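Local coordinates for glycoside transferase (Listeria monocytogenes, PDB 6R2M), which is an extracellular glycoside hydrolase that probably acts on exopolysaccharide, with a transferase activity also possible, at residues Y265-Q270 and H300-I305; D187-E192 and S205-I210; G54-Y59 and Q70-H75. All blocks are in the same frame, centred on the assembly; numbering follows the deposited sequence.

Interaction 1: residues Y265-Q270 and H300-I305; sequences YAFLTQ and HFFDYI
Phe267 and Phe302 meet through the outer carbons of their rings and carry this small contact between helix 262-274 and the first turn of helix 301-312. Phe267 CZ lies 3.8 Å from Phe302 CZ, and Phe267 CE2 is 4.1 Å from Phe302 CE2, so each phenyl group offers just its far end. The ring planes are steeply inclined, at 79°, with centroids 6.0 Å apart. Phe302 CZ arrives at the edge of the Phe267 ring, near its plane, whereas Phe267 CZ reaches the Phe302 ring from an oblique direction.

The two first torsions differ. Phe267 has CG anti to its own carbonyl carbon, and its CB already faces the other helix. In Phe302, CG instead stands opposite the amide N (chi1 -169°), which swings the ring end inward although CB itself does not aim at Phe267.

Local bonds steady both backbones. His300 occupies the N-cap position, and its ND1 accepts from Phe302 N at 2.9 Å with an N-H...N angle of 162°, the donor lying practically in the imidazole plane; this ties the root of the Phe302 side chain to the helix start. On the other helix, Thr269 OG1 donates to Tyr265 O at 2.8 Å, while Thr269 N reaches the same oxygen from the opposite face of its carbonyl plane.

Met213 and Met217 of helix 209-223 pack on Phe267, and Leu55 of helix 50-62 on Phe302. With about 65 Å² buried in all, the ring pair itself is an apolar contact, probably held mainly by dispersion. Directional links between the same helices come from Asp303 OD1 with Ala263 N and from Gln270 NE2 with Thr310 OG1, which implies a greasy ring contact set between polar ties.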
loop_
_atom_site.group_PDB
_atom_site.type_symbol
_atom_site.label_atom_id
_atom_site.label_comp_id
_atom_site.label_asym_id
_atom_site.label_seq_id
_atom_site.Cartn_x
_atom_site.Cartn_y
_atom_site.Cartn_z
ATOM N N TYR A 265 2.817 -10.675 -6.495
ATOM C CA TYR A 265 1.997 -11.855 -6.220
ATOM C C TYR A 265 1.069 -11.644 -5.031
ATOM O O TYR A 265 -0.048 -12.185 -5.022
ATOM C CB TYR A 265 2.885 -13.074 -5.996
ATOM C CG TYR A 265 3.482 -13.593 -7.288
ATOM C CD1 TYR A 265 2.691 -13.732 -8.425
ATOM C CD2 TYR A 265 4.822 -13.957 -7.365
ATOM C CE1 TYR A 265 3.227 -14.201 -9.623
ATOM C CE2 TYR A 265 5.371 -14.447 -8.561
ATOM C CZ TYR A 265 4.557 -14.563 -9.682
ATOM O OH TYR A 265 5.090 -15.046 -10.860
ATOM N N ALA A 266 1.489 -10.870 -4.024
ATOM C CA ALA A 266 0.572 -10.568 -2.927
ATOM C C ALA A 266 -0.637 -9.788 -3.433
ATOM O O ALA A 266 -1.789 -10.121 -3.112
ATOM C CB ALA A 266 1.296 -9.786 -1.830
ATOM N N PHE A 267 -0.402 -8.786 -4.283
ATOM C CA PHE A 267 -1.517 -7.986 -4.781
ATOM C C PHE A 267 -2.351 -8.749 -5.803
ATOM O O PHE A 267 -3.565 -8.553 -5.846
ATOM C CB PHE A 267 -1.004 -6.681 -5.373
ATOM C CG PHE A 267 -0.351 -5.786 -4.362
ATOM C CD1 PHE A 267 -0.634 -5.913 -3.014
ATOM C CD2 PHE A 267 0.566 -4.835 -4.763
ATOM C CE1 PHE A 267 -0.015 -5.096 -2.081
ATOM C CE2 PHE A 267 1.181 -4.009 -3.851
ATOM C CZ PHE A 267 0.892 -4.140 -2.491
ATOM N N LEU A 268 -1.734 -9.622 -6.614
ATOM C CA LEU A 268 -2.519 -10.490 -7.496
ATOM C C LEU A 268 -3.448 -11.396 -6.703
ATOM O O LEU A 268 -4.603 -11.608 -7.092
ATOM C CB LEU A 268 -1.598 -11.344 -8.358
ATOM C CG LEU A 268 -1.055 -10.696 -9.611
ATOM C CD1 LEU A 268 0.092 -11.535 -10.121
ATOM C CD2 LEU A 268 -2.177 -10.624 -10.647
ATOM N N THR A 269 -2.945 -11.981 -5.616
ATOM C CA THR A 269 -3.767 -12.847 -4.790
ATOM C C THR A 269 -4.964 -12.084 -4.235
ATOM O O THR A 269 -6.104 -12.558 -4.316
ATOM C CB THR A 269 -2.899 -13.443 -3.686
ATOM O OG1 THR A 269 -1.875 -14.234 -4.311
ATOM C CG2 THR A 269 -3.721 -14.310 -2.749
ATOM N N GLN A 270 -4.726 -10.865 -3.724
ATOM C CA GLN A 270 -5.814 -10.012 -3.249
ATOM C C GLN A 270 -6.793 -9.676 -4.368
ATOM O O GLN A 270 -8.013 -9.705 -4.168
ATOM C CB GLN A 270 -5.259 -8.715 -2.658
ATOM C CG GLN A 270 -4.357 -8.926 -1.467
ATOM C CD GLN A 270 -3.668 -7.640 -1.028
ATOM O OE1 GLN A 270 -4.196 -6.545 -1.205
ATOM N NE2 GLN A 270 -2.475 -7.774 -0.463
ATOM N N HIS A 300 13.262 -6.032 0.428
ATOM C CA HIS A 300 12.657 -4.786 0.879
ATOM C C HIS A 300 11.534 -5.093 1.857
ATOM O O HIS A 300 10.771 -6.040 1.666
ATOM C CB HIS A 300 12.122 -4.037 -0.329
ATOM C CG HIS A 300 11.810 -2.600 -0.081
ATOM N ND1 HIS A 300 10.785 -2.187 0.745
ATOM C CD2 HIS A 300 12.361 -1.475 -0.592
ATOM C CE1 HIS A 300 10.736 -0.866 0.752
ATOM N NE2 HIS A 300 11.679 -0.410 -0.055
ATOM N N PHE A 301 11.448 -4.292 2.918
ATOM C CA PHE A 301 10.364 -4.473 3.879
ATOM C C PHE A 301 9.004 -4.543 3.188
ATOM O O PHE A 301 8.125 -5.310 3.605
ATOM C CB PHE A 301 10.387 -3.343 4.907
ATOM C CG PHE A 301 9.450 -3.571 6.040
ATOM C CD1 PHE A 301 9.767 -4.472 7.041
ATOM C CD2 PHE A 301 8.227 -2.904 6.088
ATOM C CE1 PHE A 301 8.874 -4.689 8.096
ATOM C CE2 PHE A 301 7.345 -3.104 7.120
ATOM C CZ PHE A 301 7.662 -4.001 8.132
ATOM N N PHE A 302 8.807 -3.742 2.135
ATOM C CA PHE A 302 7.536 -3.755 1.406
ATOM C C PHE A 302 7.181 -5.156 0.932
ATOM O O PHE A 302 6.028 -5.582 1.051
ATOM C CB PHE A 302 7.607 -2.814 0.208
ATOM C CG PHE A 302 6.278 -2.550 -0.469
ATOM C CD1 PHE A 302 5.391 -1.609 0.043
ATOM C CD2 PHE A 302 5.953 -3.179 -1.670
ATOM C CE1 PHE A 302 4.190 -1.320 -0.623
ATOM C CE2 PHE A 302 4.766 -2.899 -2.320
ATOM C CZ PHE A 302 3.884 -1.967 -1.805
ATOM N N ASP A 303 8.168 -5.893 0.402
ATOM C CA ASP A 303 7.910 -7.261 -0.045
ATOM C C ASP A 303 7.692 -8.189 1.141
ATOM O O ASP A 303 6.747 -8.988 1.155
ATOM C CB ASP A 303 9.076 -7.764 -0.900
ATOM C CG ASP A 303 9.122 -7.125 -2.269
ATOM O OD1 ASP A 303 8.071 -7.037 -2.925
ATOM O OD2 ASP A 303 10.223 -6.707 -2.687
ATOM N N TYR A 304 8.554 -8.087 2.151
ATOM C CA TYR A 304 8.440 -8.949 3.316
ATOM C C TYR A 304 7.066 -8.808 3.957
ATOM O O TYR A 304 6.370 -9.800 4.192
ATOM C CB TYR A 304 9.542 -8.608 4.323
ATOM C CG TYR A 304 9.340 -9.291 5.654
ATOM C CD1 TYR A 304 9.721 -10.616 5.837
ATOM C CD2 TYR A 304 8.722 -8.636 6.708
ATOM C CE1 TYR A 304 9.500 -11.256 7.041
ATOM C CE2 TYR A 304 8.508 -9.267 7.915
ATOM C CZ TYR A 304 8.901 -10.570 8.075
ATOM O OH TYR A 304 8.667 -11.173 9.298
ATOM N N ILE A 305 6.644 -7.569 4.213
ATOM C CA ILE A 305 5.467 -7.389 5.051
ATOM C C ILE A 305 4.183 -7.591 4.256
ATOM O O ILE A 305 3.175 -8.031 4.816
ATOM C CB ILE A 305 5.496 -6.014 5.744
ATOM C CG1 ILE A 305 4.507 -5.981 6.913
ATOM C CG2 ILE A 305 5.240 -4.856 4.761
ATOM C CD1 ILE A 305 4.940 -6.846 8.107
#

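Interaction 2: residues D187-E192 and S205-I210; sequences DPFFTE and SEVNMI
This is a buried, mainly apolar contact, backed by water bridges, in which the irregular segment 187-192 packs against strand 206-208 and the start of helix 209-223. Phe189 lies at its centre. Val207 CG2 sits over one face of the ring, 3.8 Å from the centroid and 14° off the normal, which meets the criteria for a CH-pi contact. CG of Pro188, whose preceding peptide bond is cis, lies over the opposite face toward the rim, so the phenyl group is held between proline and valine. The other valine branch, CG1, is 3.6 Å from Glu192 OE2, and so Val207 straddles both residues.

The Glu192 chain, bent at chi2 (97°), brings its carboxylate beside the strand. OE2 accepts a water 2.7 Å away, which in turn takes the Asn208 N-H, and a second water 2.9 Å from OE2 is placed to donate also to Glu206 O. OE1 has its own partner, the amide of Ala202. A buried carboxylate is thus linked to the strand backbone through solvent.

Met209, bent at chi2 and chi3, brings SD to 4.1 Å from Phe189 CE1, an oblique Met-aromatic contact. The whole sits at a strand-to-helix junction: strand 206-208, paired antiparallel with 247-249, runs into helix 209-223, N-capped by Asn208 OD1 accepting from Ile210 N.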
loop_
_atom_site.group_PDB
_atom_site.type_symbol
_atom_site.label_atom_id
_atom_site.label_comp_id
_atom_site.label_asym_id
_atom_site.label_seq_id
_atom_site.Cartn_x
_atom_site.Cartn_y
_atom_site.Cartn_z
ATOM N N ASP A 187 -4.301 -0.657 -21.862
ATOM C CA ASP A 187 -4.217 -1.115 -23.254
ATOM C C ASP A 187 -2.913 -1.830 -23.611
ATOM O O ASP A 187 -2.242 -1.450 -24.583
ATOM C CB ASP A 187 -4.428 0.074 -24.195
ATOM C CG ASP A 187 -4.779 -0.352 -25.613
ATOM O OD1 ASP A 187 -5.360 -1.445 -25.788
ATOM O OD2 ASP A 187 -4.455 0.407 -26.557
ATOM N N PRO A 188 -2.536 -2.900 -22.895
ATOM C CA PRO A 188 -3.260 -3.548 -21.794
ATOM C C PRO A 188 -2.855 -3.023 -20.414
ATOM O O PRO A 188 -3.388 -3.508 -19.418
ATOM C CB PRO A 188 -2.867 -5.020 -21.956
ATOM C CG PRO A 188 -1.440 -4.925 -22.417
ATOM C CD PRO A 188 -1.332 -3.668 -23.265
ATOM N N PHE A 189 -1.937 -2.057 -20.362
ATOM C CA PHE A 189 -1.489 -1.474 -19.107
ATOM C C PHE A 189 -2.144 -0.122 -18.881
ATOM O O PHE A 189 -2.443 0.611 -19.825
ATOM C CB PHE A 189 0.029 -1.312 -19.095
ATOM C CG PHE A 189 0.763 -2.573 -19.420
ATOM C CD1 PHE A 189 0.811 -3.619 -18.501
ATOM C CD2 PHE A 189 1.418 -2.712 -20.640
ATOM C CE1 PHE A 189 1.495 -4.794 -18.799
ATOM C CE2 PHE A 189 2.108 -3.885 -20.939
ATOM C CZ PHE A 189 2.142 -4.920 -20.011
ATOM N N PHE A 190 -2.347 0.200 -17.608
ATOM C CA PHE A 190 -2.933 1.480 -17.236
ATOM C C PHE A 190 -1.933 2.607 -17.456
ATOM O O PHE A 190 -0.740 2.459 -17.163
ATOM C CB PHE A 190 -3.327 1.486 -15.764
ATOM C CG PHE A 190 -4.466 0.583 -15.422
ATOM C CD1 PHE A 190 -5.772 1.012 -15.555
ATOM C CD2 PHE A 190 -4.230 -0.694 -14.902
ATOM C CE1 PHE A 190 -6.824 0.186 -15.205
ATOM C CE2 PHE A 190 -5.284 -1.528 -14.559
ATOM C CZ PHE A 190 -6.573 -1.090 -14.704
ATOM N N THR A 191 -2.436 3.748 -17.936
ATOM C CA THR A 191 -1.699 5.002 -17.819
ATOM C C THR A 191 -1.649 5.389 -16.352
ATOM O O THR A 191 -2.699 5.598 -15.735
ATOM C CB THR A 191 -2.391 6.113 -18.600
ATOM O OG1 THR A 191 -3.779 6.109 -18.258
ATOM C CG2 THR A 191 -2.229 5.924 -20.088
ATOM N N GLU A 192 -0.450 5.499 -15.794
ATOM C CA GLU A 192 -0.340 5.625 -14.348
ATOM C C GLU A 192 -0.550 7.039 -13.837
ATOM O O GLU A 192 -0.815 7.208 -12.641
ATOM C CB GLU A 192 1.038 5.157 -13.878
ATOM C CG GLU A 192 1.332 3.705 -14.215
ATOM C CD GLU A 192 2.152 3.540 -15.486
ATOM O OE1 GLU A 192 2.077 4.416 -16.375
ATOM O OE2 GLU A 192 2.889 2.531 -15.592
ATOM N N SER A 205 8.865 3.493 -21.608
ATOM C CA SER A 205 8.909 2.139 -22.155
ATOM C C SER A 205 8.567 1.023 -21.179
ATOM O O SER A 205 8.291 -0.088 -21.641
ATOM C CB SER A 205 10.292 1.853 -22.747
ATOM O OG SER A 205 11.299 2.098 -21.787
ATOM N N GLU A 206 8.568 1.245 -19.871
ATOM C CA GLU A 206 8.392 0.161 -18.916
ATOM C C GLU A 206 7.230 0.452 -17.977
ATOM O O GLU A 206 6.994 1.606 -17.602
ATOM C CB GLU A 206 9.667 -0.035 -18.095
ATOM C CG GLU A 206 9.656 -1.227 -17.181
ATOM C CD GLU A 206 10.966 -1.360 -16.427
ATOM O OE1 GLU A 206 11.270 -0.486 -15.579
ATOM O OE2 GLU A 206 11.701 -2.342 -16.685
ATOM N N VAL A 207 6.517 -0.608 -17.580
ATOM C CA VAL A 207 5.546 -0.522 -16.494
ATOM C C VAL A 207 6.044 -1.353 -15.324
ATOM O O VAL A 207 6.669 -2.403 -15.511
ATOM C CB VAL A 207 4.130 -0.976 -16.907
ATOM C CG1 VAL A 207 3.562 -0.037 -17.969
ATOM C CG2 VAL A 207 4.146 -2.409 -17.397
ATOM N N ASN A 208 5.765 -0.874 -14.115
ATOM C CA ASN A 208 6.047 -1.600 -12.882
ATOM C C ASN A 208 4.752 -2.268 -12.421
ATOM O O ASN A 208 3.755 -1.583 -12.176
ATOM C CB ASN A 208 6.576 -0.626 -11.829
ATOM C CG ASN A 208 7.036 -1.314 -10.571
ATOM O OD1 ASN A 208 6.367 -2.203 -10.056
ATOM N ND2 ASN A 208 8.186 -0.899 -10.060
ATOM N N MET A 209 4.758 -3.602 -12.317
ATOM C CA MET A 209 3.506 -4.305 -12.053
ATOM C C MET A 209 3.004 -4.123 -10.621
ATOM O O MET A 209 1.824 -4.388 -10.369
ATOM C CB MET A 209 3.658 -5.791 -12.388
ATOM C CG MET A 209 3.772 -6.050 -13.897
ATOM S SD MET A 209 2.295 -5.550 -14.823
ATOM C CE MET A 209 1.210 -6.904 -14.413
ATOM N N ILE A 210 3.852 -3.698 -9.677
ATOM C CA ILE A 210 3.324 -3.278 -8.378
ATOM C C ILE A 210 2.346 -2.130 -8.570
ATOM O O ILE A 210 1.216 -2.153 -8.067
ATOM C CB ILE A 210 4.456 -2.861 -7.421
ATOM C CG1 ILE A 210 5.343 -4.054 -7.098
ATOM C CG2 ILE A 210 3.857 -2.241 -6.147
ATOM C CD1 ILE A 210 6.514 -3.677 -6.178
HETATM O O HOH W 1 4.782 3.450 -17.568
HETATM O O HOH W 2 4.738 1.788 -13.820
#

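Interaction 3: residues G54-Y59 and Q70-H75; sequences GLYMEY and QEQVSH
The phenol ring of Tyr56 and the terminal amide of Gln72 are the flat groups that meet here, with their planes 63° apart. The amide approaches the CD2-CE2 side of the ring obliquely. Tyr56 CD2 is 3.6 Å from Gln72 CD and 3.7 Å from Gln72 OE1, while Tyr56 CE2 lies 3.7 Å from Gln72 NE2. Each end of the amide thus has a different ring carbon as its nearest neighbour, and the two side chains cross at about a right angle.

Torsions explain the placement. Tyr56 has CG anti to its main-chain N (chi1 -166°), directing the ring toward the second helix. Gln72 is folded at chi2, so its amide turns back beside the phenol and its CG also comes within 3.8 Å of Tyr56 CD2.

The backbones form an antiparallel helical hairpin: the axes of 54-59 and 70-75 run at 159° to each other and come as near as 10.0 Å, with Met57 and Gln72 the residues closest in register. Paired antiparallel helices of this kind are consistent with the helical hairpins of (alpha/alpha)6-barrel glycoside hydrolases.

Nearer the Gln72 backbone, Met57 CG packs 3.9 Å from Gln72 CB, so one glutamine meets methionine at its base and tyrosine at its end. The methionine chain is extended at chi2 and then bends at chi3, carrying CE to 4.2 Å from Val73 CG2. Ala109 and Leu110 of helix 100-116 pack on the same methionine, whereas Gln23 and Val26 of helix 21-29 touch Tyr56. Gln72 also rests against Ile53 and Leu60, which lie just before and just after segment 54-59 along helix 50-62.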
loop_
_atom_site.group_PDB
_atom_site.type_symbol
_atom_site.label_atom_id
_atom_site.label_comp_id
_atom_site.label_asym_id
_atom_site.label_seq_id
_atom_site.Cartn_x
_atom_site.Cartn_y
_atom_site.Cartn_z
ATOM N N GLY A 54 3.340 2.176 8.279
ATOM C CA GLY A 54 1.919 1.965 8.045
ATOM C C GLY A 54 1.585 0.512 7.737
ATOM O O GLY A 54 0.555 -0.006 8.183
ATOM N N LEU A 55 2.435 -0.160 6.961
ATOM C CA LEU A 55 2.201 -1.574 6.666
ATOM C C LEU A 55 2.356 -2.423 7.924
ATOM O O LEU A 55 1.584 -3.359 8.154
ATOM C CB LEU A 55 3.160 -2.052 5.575
ATOM C CG LEU A 55 2.785 -1.624 4.162
ATOM C CD1 LEU A 55 4.011 -1.717 3.278
ATOM C CD2 LEU A 55 1.641 -2.483 3.623
ATOM N N TYR A 56 3.338 -2.092 8.754
ATOM C CA TYR A 56 3.494 -2.805 10.011
ATOM C C TYR A 56 2.286 -2.581 10.908
ATOM O O TYR A 56 1.780 -3.528 11.517
ATOM C CB TYR A 56 4.788 -2.360 10.684
ATOM C CG TYR A 56 5.261 -3.238 11.818
ATOM C CD1 TYR A 56 5.031 -4.611 11.831
ATOM C CD2 TYR A 56 5.946 -2.674 12.874
ATOM C CE1 TYR A 56 5.488 -5.395 12.888
ATOM C CE2 TYR A 56 6.394 -3.444 13.939
ATOM C CZ TYR A 56 6.167 -4.798 13.929
ATOM O OH TYR A 56 6.629 -5.546 14.996
ATOM N N MET A 57 1.786 -1.341 10.972
ATOM C CA MET A 57 0.560 -1.079 11.727
ATOM C C MET A 57 -0.604 -1.910 11.211
ATOM O O MET A 57 -1.384 -2.455 12.004
ATOM C CB MET A 57 0.218 0.405 11.662
ATOM C CG MET A 57 1.141 1.241 12.515
ATOM S SD MET A 57 1.001 3.036 12.256
ATOM C CE MET A 57 -0.724 3.306 12.718
ATOM N N GLU A 58 -0.751 -1.990 9.884
ATOM C CA GLU A 58 -1.805 -2.803 9.289
ATOM C C GLU A 58 -1.684 -4.260 9.731
ATOM O O GLU A 58 -2.672 -4.883 10.150
ATOM C CB GLU A 58 -1.730 -2.664 7.767
ATOM C CG GLU A 58 -2.788 -3.414 7.015
ATOM C CD GLU A 58 -2.733 -3.131 5.519
ATOM O OE1 GLU A 58 -2.220 -2.059 5.129
ATOM O OE2 GLU A 58 -3.217 -3.972 4.733
ATOM N N TYR A 59 -0.470 -4.815 9.659
ATOM C CA TYR A 59 -0.240 -6.183 10.099
ATOM C C TYR A 59 -0.602 -6.365 11.570
ATOM O O TYR A 59 -1.231 -7.359 11.941
ATOM C CB TYR A 59 1.223 -6.579 9.852
ATOM C CG TYR A 59 1.506 -7.991 10.294
ATOM C CD1 TYR A 59 1.227 -9.063 9.448
ATOM C CD2 TYR A 59 1.986 -8.260 11.570
ATOM C CE1 TYR A 59 1.458 -10.364 9.840
ATOM C CE2 TYR A 59 2.222 -9.572 11.985
ATOM C CZ TYR A 59 1.952 -10.616 11.115
ATOM O OH TYR A 59 2.156 -11.930 11.526
ATOM N N GLN A 70 0.483 0.199 19.528
ATOM C CA GLN A 70 0.663 1.483 20.207
ATOM C C GLN A 70 2.124 1.918 20.195
ATOM O O GLN A 70 2.406 3.118 20.088
ATOM C CB GLN A 70 0.119 1.400 21.638
ATOM C CG GLN A 70 0.388 2.642 22.506
ATOM C CD GLN A 70 -0.161 3.923 21.914
ATOM O OE1 GLN A 70 -1.250 3.944 21.363
ATOM N NE2 GLN A 70 0.601 5.007 22.031
ATOM N N GLU A 71 3.062 0.968 20.275
ATOM C CA GLU A 71 4.472 1.340 20.177
ATOM C C GLU A 71 4.754 1.991 18.835
ATOM O O GLU A 71 5.494 2.982 18.761
ATOM C CB GLU A 71 5.370 0.117 20.374
ATOM C CG GLU A 71 5.492 -0.274 21.837
ATOM C CD GLU A 71 6.018 -1.668 22.019
ATOM O OE1 GLU A 71 6.277 -2.343 21.005
ATOM O OE2 GLU A 71 6.155 -2.092 23.189
ATOM N N GLN A 72 4.133 1.474 17.770
ATOM C CA GLN A 72 4.280 2.076 16.453
ATOM C C GLN A 72 3.610 3.441 16.383
ATOM O O GLN A 72 4.160 4.358 15.772
ATOM C CB GLN A 72 3.715 1.143 15.381
ATOM C CG GLN A 72 4.515 -0.160 15.294
ATOM C CD GLN A 72 6.002 0.104 15.106
ATOM O OE1 GLN A 72 6.406 0.750 14.146
ATOM N NE2 GLN A 72 6.822 -0.410 16.020
ATOM N N VAL A 73 2.425 3.596 16.989
ATOM C CA VAL A 73 1.772 4.911 16.983
ATOM C C VAL A 73 2.674 5.943 17.650
ATOM O O VAL A 73 2.765 7.091 17.197
ATOM C CB VAL A 73 0.386 4.855 17.660
ATOM C CG1 VAL A 73 -0.224 6.255 17.783
ATOM C CG2 VAL A 73 -0.548 3.971 16.879
ATOM N N SER A 74 3.371 5.545 18.718
ATOM C CA SER A 74 4.290 6.457 19.396
ATOM C C SER A 74 5.444 6.856 18.490
ATOM O O SER A 74 5.815 8.035 18.439
ATOM C CB SER A 74 4.814 5.823 20.682
ATOM O OG SER A 74 3.811 5.846 21.682
ATOM N N HIS A 75 6.030 5.891 17.774
ATOM C CA HIS A 75 7.094 6.233 16.829
ATOM C C HIS A 75 6.566 7.119 15.716
ATOM O O HIS A 75 7.260 8.029 15.244
ATOM C CB HIS A 75 7.718 4.969 16.224
ATOM C CG HIS A 75 8.555 4.182 17.181
ATOM N ND1 HIS A 75 9.583 4.738 17.908
ATOM C CD2 HIS A 75 8.516 2.872 17.525
ATOM C CE1 HIS A 75 10.136 3.807 18.668
ATOM N NE2 HIS A 75 9.506 2.665 18.455
#

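Overall arrangement
Along the chain the three contacts follow in series: interaction 3 closes first, then interaction 2, and interaction 1 comes last. Interaction 1 lies between the others in space, its centre about 18 Å from each, while interactions 2 and 3 have centres about 31 Å apart on opposite sides of the chain's centre. Direct packing bridges them: Ile210 CG2, from interaction 2, is 3.9 Å from Phe267 CE2 and 4.0 Å from Phe302 CE2, and Leu55 CD1 of interaction 3 is 3.5 Å from Phe302 CD1. Helices 209-223, 262-274, 301-312 and 50-62 therefore form a continuous packed path, joining late and early parts of this single chain.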